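Local coordinates for p-47 protein (Clostridium botulinum E1 str. 'BoNT E Beluga', PDB 5WIX) that is of unknown function but has a tubular lipid-binding (TULIP) fold resembling bactericidal/permeability-increasing protein, and so may bind lipid, at residues 334-339 with 351-356; 304-309 with 420-425. One frame throughout, in Å; residues are numbered along the deposited sequence.

Overall arrangement
The chain starts in the six-strand central sheet with strand 25-30, builds the N-terminal sheet, returns to the central sheet and then enters the curled C-terminal sheet. Residues 304-309, at the end of strand 293-307, open contact 2. The chain then turns into strand 311-322 and continues through 328-343 and 348-363, whose hairpin holds contact 1 with 11 residues between its segments. Helix 370-390 follows, and residues 420-425 then close contact 2 across 110 residues. Contact 1 lies inside the loop that contact 2 closes: it fastens neighbouring strands of the curled sheet, while contact 2 ties that sheet to the central one. Their centres are about 13 Å apart, and Phe351 packs on Leu422.

Contact 1. Residues 334-339 with 351-356; sequences MECITK and FEIYST
A classic beta bulge sits in the hairpin of strands 328-343 and 348-363, where Tyr354 and Ser355 together face Ile337. Ile337 O accepts from both, Tyr354 N at 2.8 Å and Ser355 N at 3.3 Å, and Ile337 N returns a bent bond (137°) to Ser355 O. The helix-like psi of Tyr354 (-48°) turns the N-H of Ser355 to the same side as its own, so that both reach Ile337 O. Beyond the bulge the pairing resumes: Lys339 N gives its hydrogen to Glu352 O at 2.8 Å, and Lys339 O accepts from Glu352 N. The extra residue brings the side chains of Ile337, Tyr354 and Ser355 to one side. There Ile337 and Tyr354 run alongside each other in the same direction, with Ile337 CG2 3.9 Å from Tyr354 CD2. The other side looks onto helix 370-390, as expected of a TULIP sheet curled about a long helix, and Arg388 of that helix touches Ile353 and Thr356. On this side Ile353 reaches across with its CD1, meeting Thr338 CG2 at 4.0 Å and Cys336 SG at 3.8 Å. With SG anti to its backbone N (chi1 178°), Cys336 also meets Thr356, SG to CG2 3.7 Å.

Contact 2. Residues 304-309 with 420-425; sequences MELFEG and IILNVG
Leu306 leaves its strand toward residues 420-425, and its two methyls divide the work. Leu306 CD2 lies against the backbone of Val424, 3.7 Å from Val424 CA, while Leu306 CD1 looks toward Leu422 CD2 at 4.3 Å. The Leu422 side chain starts off across the line of approach, but its CG, anti to the backbone N (chi1 180°), comes within 4.0 Å of Gly309 O. Gly309 O makes the one hydrogen bond between the segments, accepting from Val424 N at 3.0 Å; the bond is fairly straight at hydrogen (158°), with the donor tilted from the carbonyl plane. Two turns meet here. Gly309 belongs to the turn between strands 293-307 and 311-322 of the curled sheet, and Asn423 to Gly425 form the turn from strand 414-422 to strand 426-432 of the six-strand sheet, consistent with the central sheet that joins the two lobes in BPI-like proteins. With no side chain on Gly309, its CA is approached by Asn423 OD1 at 3.8 Å and by Val424 CG2 at 4.0 Å. Helix 240-252 touches both leucines, Glu240 meeting Leu306 and Phe243 meeting Leu422.

Contact 1. Residues 334-339 with 351-356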
loop_
_atom_site.group_PDB
_atom_site.type_symbol
_atom_site.label_atom_id
_atom_site.label_comp_id
_atom_site.label_asym_id
_atom_site.label_seq_id
_atom_site.Cartn_x
_atom_site.Cartn_y
_atom_site.Cartn_z
ATOM N N MET A 334 -2.927 8.764 32.803
ATOM C CA MET A 334 -4.059 8.323 31.982
ATOM C C MET A 334 -3.757 7.099 31.111
ATOM O O MET A 334 -2.659 6.960 30.578
ATOM C CB MET A 334 -4.540 9.462 31.080
ATOM C CG MET A 334 -5.816 9.152 30.336
ATOM S SD MET A 334 -6.567 10.606 29.581
ATOM C CE MET A 334 -5.341 10.887 28.322
ATOM N N GLU A 335 -4.736 6.205 30.991
ATOM C CA GLU A 335 -4.762 5.234 29.891
ATOM C C GLU A 335 -6.064 5.420 29.125
ATOM O O GLU A 335 -7.143 5.469 29.724
ATOM C CB GLU A 335 -4.639 3.791 30.373
ATOM C CG GLU A 335 -4.590 2.786 29.204
ATOM C CD GLU A 335 -4.625 1.316 29.627
ATOM O OE1 GLU A 335 -3.767 0.533 29.160
ATOM O OE2 GLU A 335 -5.522 0.935 30.406
ATOM N N CYS A 336 -5.967 5.528 27.803
ATOM C CA CYS A 336 -7.127 5.908 26.998
ATOM C C CYS A 336 -7.109 5.293 25.607
ATOM O O CYS A 336 -6.269 5.640 24.761
ATOM C CB CYS A 336 -7.213 7.433 26.877
ATOM S SG CYS A 336 -8.580 8.016 25.847
ATOM N N ILE A 337 -8.064 4.394 25.384
ATOM C CA ILE A 337 -8.244 3.695 24.120
ATOM C C ILE A 337 -9.042 4.523 23.108
ATOM O O ILE A 337 -10.169 4.941 23.390
ATOM C CB ILE A 337 -8.966 2.390 24.355
ATOM C CG1 ILE A 337 -8.386 1.680 25.584
ATOM C CG2 ILE A 337 -8.926 1.534 23.097
ATOM C CD1 ILE A 337 -6.966 1.240 25.415
ATOM N N THR A 338 -8.464 4.772 21.935
ATOM C CA THR A 338 -9.214 5.414 20.862
ATOM C C THR A 338 -9.371 4.434 19.711
ATOM O O THR A 338 -8.613 3.467 19.626
ATOM C CB THR A 338 -8.536 6.678 20.360
ATOM O OG1 THR A 338 -7.215 6.352 19.916
ATOM C CG2 THR A 338 -8.431 7.664 21.474
ATOM N N LYS A 339 -10.337 4.700 18.827
ATOM C CA LYS A 339 -10.727 3.744 17.786
ATOM C C LYS A 339 -10.825 4.324 16.374
ATOM O O LYS A 339 -11.415 5.380 16.169
ATOM C CB LYS A 339 -12.076 3.111 18.147
ATOM C CG LYS A 339 -12.613 2.135 17.120
ATOM C CD LYS A 339 -14.000 1.604 17.504
ATOM C CE LYS A 339 -14.475 0.502 16.532
ATOM N NZ LYS A 339 -15.830 -0.047 16.849
ATOM N N PHE A 351 -10.724 9.158 14.607
ATOM C CA PHE A 351 -10.550 8.372 15.820
ATOM C C PHE A 351 -11.386 8.957 16.936
ATOM O O PHE A 351 -11.333 10.167 17.231
ATOM C CB PHE A 351 -9.093 8.310 16.242
ATOM C CG PHE A 351 -8.190 7.751 15.195
ATOM C CD1 PHE A 351 -7.685 6.453 15.317
ATOM C CD2 PHE A 351 -7.833 8.508 14.086
ATOM C CE1 PHE A 351 -6.842 5.941 14.362
ATOM C CE2 PHE A 351 -6.978 7.996 13.116
ATOM C CZ PHE A 351 -6.488 6.709 13.256
ATOM N N GLU A 352 -12.176 8.091 17.547
ATOM C CA GLU A 352 -12.993 8.506 18.654
ATOM C C GLU A 352 -12.569 7.783 19.921
ATOM O O GLU A 352 -11.746 6.866 19.895
ATOM C CB GLU A 352 -14.462 8.265 18.343
ATOM C CG GLU A 352 -14.869 6.842 18.319
ATOM C CD GLU A 352 -16.278 6.683 17.808
ATOM O OE1 GLU A 352 -16.898 7.736 17.508
ATOM O OE2 GLU A 352 -16.752 5.524 17.712
ATOM N N ILE A 353 -13.114 8.245 21.037
ATOM C CA ILE A 353 -12.816 7.685 22.340
ATOM C C ILE A 353 -13.570 6.382 22.536
ATOM O O ILE A 353 -14.788 6.357 22.389
ATOM C CB ILE A 353 -13.207 8.676 23.446
ATOM C CG1 ILE A 353 -12.455 9.994 23.244
ATOM C CG2 ILE A 353 -12.960 8.066 24.837
ATOM C CD1 ILE A 353 -10.960 9.919 23.621
ATOM N N TYR A 354 -12.858 5.305 22.869
ATOM C CA TYR A 354 -13.493 4.004 23.120
ATOM C C TYR A 354 -13.688 3.791 24.615
ATOM O O TYR A 354 -14.767 3.411 25.077
ATOM C CB TYR A 354 -12.647 2.877 22.535
ATOM C CG TYR A 354 -13.215 1.478 22.703
ATOM C CD1 TYR A 354 -14.224 1.010 21.863
ATOM C CD2 TYR A 354 -12.717 0.607 23.672
ATOM C CE1 TYR A 354 -14.738 -0.276 21.997
ATOM C CE2 TYR A 354 -13.226 -0.685 23.810
ATOM C CZ TYR A 354 -14.237 -1.120 22.969
ATOM O OH TYR A 354 -14.751 -2.397 23.099
ATOM N N SER A 355 -12.631 4.052 25.373
ATOM C CA SER A 355 -12.689 3.890 26.816
ATOM C C SER A 355 -11.634 4.716 27.520
ATOM O O SER A 355 -10.592 5.042 26.954
ATOM C CB SER A 355 -12.499 2.428 27.184
ATOM O OG SER A 355 -11.146 2.061 26.987
ATOM N N THR A 356 -11.892 5.033 28.775
ATOM C CA THR A 356 -10.863 5.644 29.585
ATOM C C THR A 356 -10.683 4.779 30.808
ATOM O O THR A 356 -11.242 5.060 31.873
ATOM C CB THR A 356 -11.204 7.089 29.954
ATOM O OG1 THR A 356 -12.619 7.216 30.142
ATOM C CG2 THR A 356 -10.799 7.980 28.824
#

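Contact 2. Residues 304-309 with 420-425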
loop_
_atom_site.group_PDB
_atom_site.type_symbol
_atom_site.label_atom_id
_atom_site.label_comp_id
_atom_site.label_asym_id
_atom_site.label_seq_id
_atom_site.Cartn_x
_atom_site.Cartn_y
_atom_site.Cartn_z
ATOM N N MET A 304 1.796 5.687 22.517
ATOM C CA MET A 304 0.630 5.282 21.745
ATOM C C MET A 304 1.025 4.103 20.858
ATOM O O MET A 304 1.774 4.279 19.901
ATOM C CB MET A 304 0.111 6.447 20.903
ATOM C CG MET A 304 -1.329 6.300 20.413
ATOM S SD MET A 304 -1.918 7.701 19.407
ATOM C CE MET A 304 -3.618 7.879 19.958
ATOM N N GLU A 305 0.561 2.899 21.196
ATOM C CA GLU A 305 0.806 1.701 20.368
ATOM C C GLU A 305 -0.502 1.170 19.770
ATOM O O GLU A 305 -1.580 1.369 20.336
ATOM C CB GLU A 305 1.513 0.592 21.180
ATOM C CG GLU A 305 0.606 -0.289 22.047
ATOM C CD GLU A 305 1.382 -1.306 22.896
ATOM O OE1 GLU A 305 2.365 -0.905 23.555
ATOM O OE2 GLU A 305 1.006 -2.504 22.908
ATOM N N LEU A 306 -0.419 0.507 18.620
ATOM C CA LEU A 306 -1.636 -0.008 17.995
ATOM C C LEU A 306 -2.091 -1.279 18.699
ATOM O O LEU A 306 -1.280 -2.143 19.041
ATOM C CB LEU A 306 -1.424 -0.266 16.515
ATOM C CG LEU A 306 -2.725 -0.444 15.742
ATOM C CD1 LEU A 306 -3.565 0.802 15.847
ATOM C CD2 LEU A 306 -2.450 -0.778 14.291
ATOM N N PHE A 307 -3.399 -1.394 18.895
ATOM C CA PHE A 307 -3.962 -2.367 19.833
ATOM C C PHE A 307 -5.269 -2.984 19.290
ATOM O O PHE A 307 -6.134 -2.276 18.759
ATOM C CB PHE A 307 -4.147 -1.651 21.185
ATOM C CG PHE A 307 -5.121 -2.297 22.134
ATOM C CD1 PHE A 307 -4.753 -3.387 22.902
ATOM C CD2 PHE A 307 -6.381 -1.741 22.329
ATOM C CE1 PHE A 307 -5.646 -3.951 23.805
ATOM C CE2 PHE A 307 -7.281 -2.301 23.224
ATOM C CZ PHE A 307 -6.915 -3.406 23.963
ATOM N N GLU A 308 -5.388 -4.305 19.390
ATOM C CA GLU A 308 -6.552 -5.040 18.870
ATOM C C GLU A 308 -6.906 -4.668 17.421
ATOM O O GLU A 308 -8.089 -4.558 17.085
ATOM C CB GLU A 308 -7.790 -4.824 19.769
ATOM C CG GLU A 308 -7.896 -5.792 20.965
ATOM C CD GLU A 308 -9.012 -5.432 21.952
ATOM O OE1 GLU A 308 -9.895 -4.611 21.601
ATOM O OE2 GLU A 308 -8.993 -5.973 23.087
ATOM N N GLY A 309 -5.890 -4.461 16.581
ATOM C CA GLY A 309 -6.104 -4.213 15.162
ATOM C C GLY A 309 -6.486 -2.805 14.742
ATOM O O GLY A 309 -5.745 -2.171 13.982
ATOM N N ILE A 420 -11.521 2.006 3.383
ATOM C CA ILE A 420 -10.272 2.169 4.097
ATOM C C ILE A 420 -10.322 1.255 5.318
ATOM O O ILE A 420 -11.348 1.206 6.034
ATOM C CB ILE A 420 -10.056 3.650 4.489
ATOM C CG1 ILE A 420 -9.944 4.476 3.194
ATOM C CG2 ILE A 420 -8.875 3.804 5.441
ATOM C CD1 ILE A 420 -9.353 5.854 3.324
ATOM N N ILE A 421 -9.261 0.483 5.531
ATOM C CA ILE A 421 -9.285 -0.418 6.662
ATOM C C ILE A 421 -8.024 -0.324 7.451
ATOM O O ILE A 421 -6.919 -0.340 6.911
ATOM C CB ILE A 421 -9.484 -1.903 6.258
ATOM C CG1 ILE A 421 -10.791 -2.114 5.487
ATOM C CG2 ILE A 421 -9.500 -2.790 7.494
ATOM C CD1 ILE A 421 -10.635 -2.117 3.980
ATOM N N LEU A 422 -8.197 -0.233 8.755
ATOM C CA LEU A 422 -7.072 -0.263 9.661
ATOM C C LEU A 422 -7.182 -1.529 10.456
ATOM O O LEU A 422 -7.887 -1.570 11.459
ATOM C CB LEU A 422 -7.075 0.947 10.587
ATOM C CG LEU A 422 -5.926 1.010 11.596
ATOM C CD1 LEU A 422 -4.623 1.328 10.870
ATOM C CD2 LEU A 422 -6.228 2.049 12.667
ATOM N N ASN A 423 -6.523 -2.574 9.979
ATOM C CA ASN A 423 -6.409 -3.810 10.726
ATOM C C ASN A 423 -4.932 -4.151 10.791
ATOM O O ASN A 423 -4.450 -5.007 10.056
ATOM C CB ASN A 423 -7.228 -4.919 10.072
ATOM C CG ASN A 423 -7.151 -6.232 10.826
ATOM O OD1 ASN A 423 -6.968 -6.258 12.044
ATOM N ND2 ASN A 423 -7.295 -7.335 10.100
ATOM N N VAL A 424 -4.231 -3.440 11.675
ATOM C CA VAL A 424 -2.771 -3.491 11.851
ATOM C C VAL A 424 -2.047 -2.810 10.700
ATOM O O VAL A 424 -1.182 -1.949 10.903
ATOM C CB VAL A 424 -2.228 -4.919 11.981
ATOM C CG1 VAL A 424 -0.732 -4.873 12.260
ATOM C CG2 VAL A 424 -2.956 -5.658 13.086
ATOM N N GLY A 425 -2.387 -3.215 9.488
ATOM C CA GLY A 425 -1.908 -2.515 8.322
ATOM C C GLY A 425 -2.941 -1.468 7.977
ATOM O O GLY A 425 -4.054 -1.463 8.529
#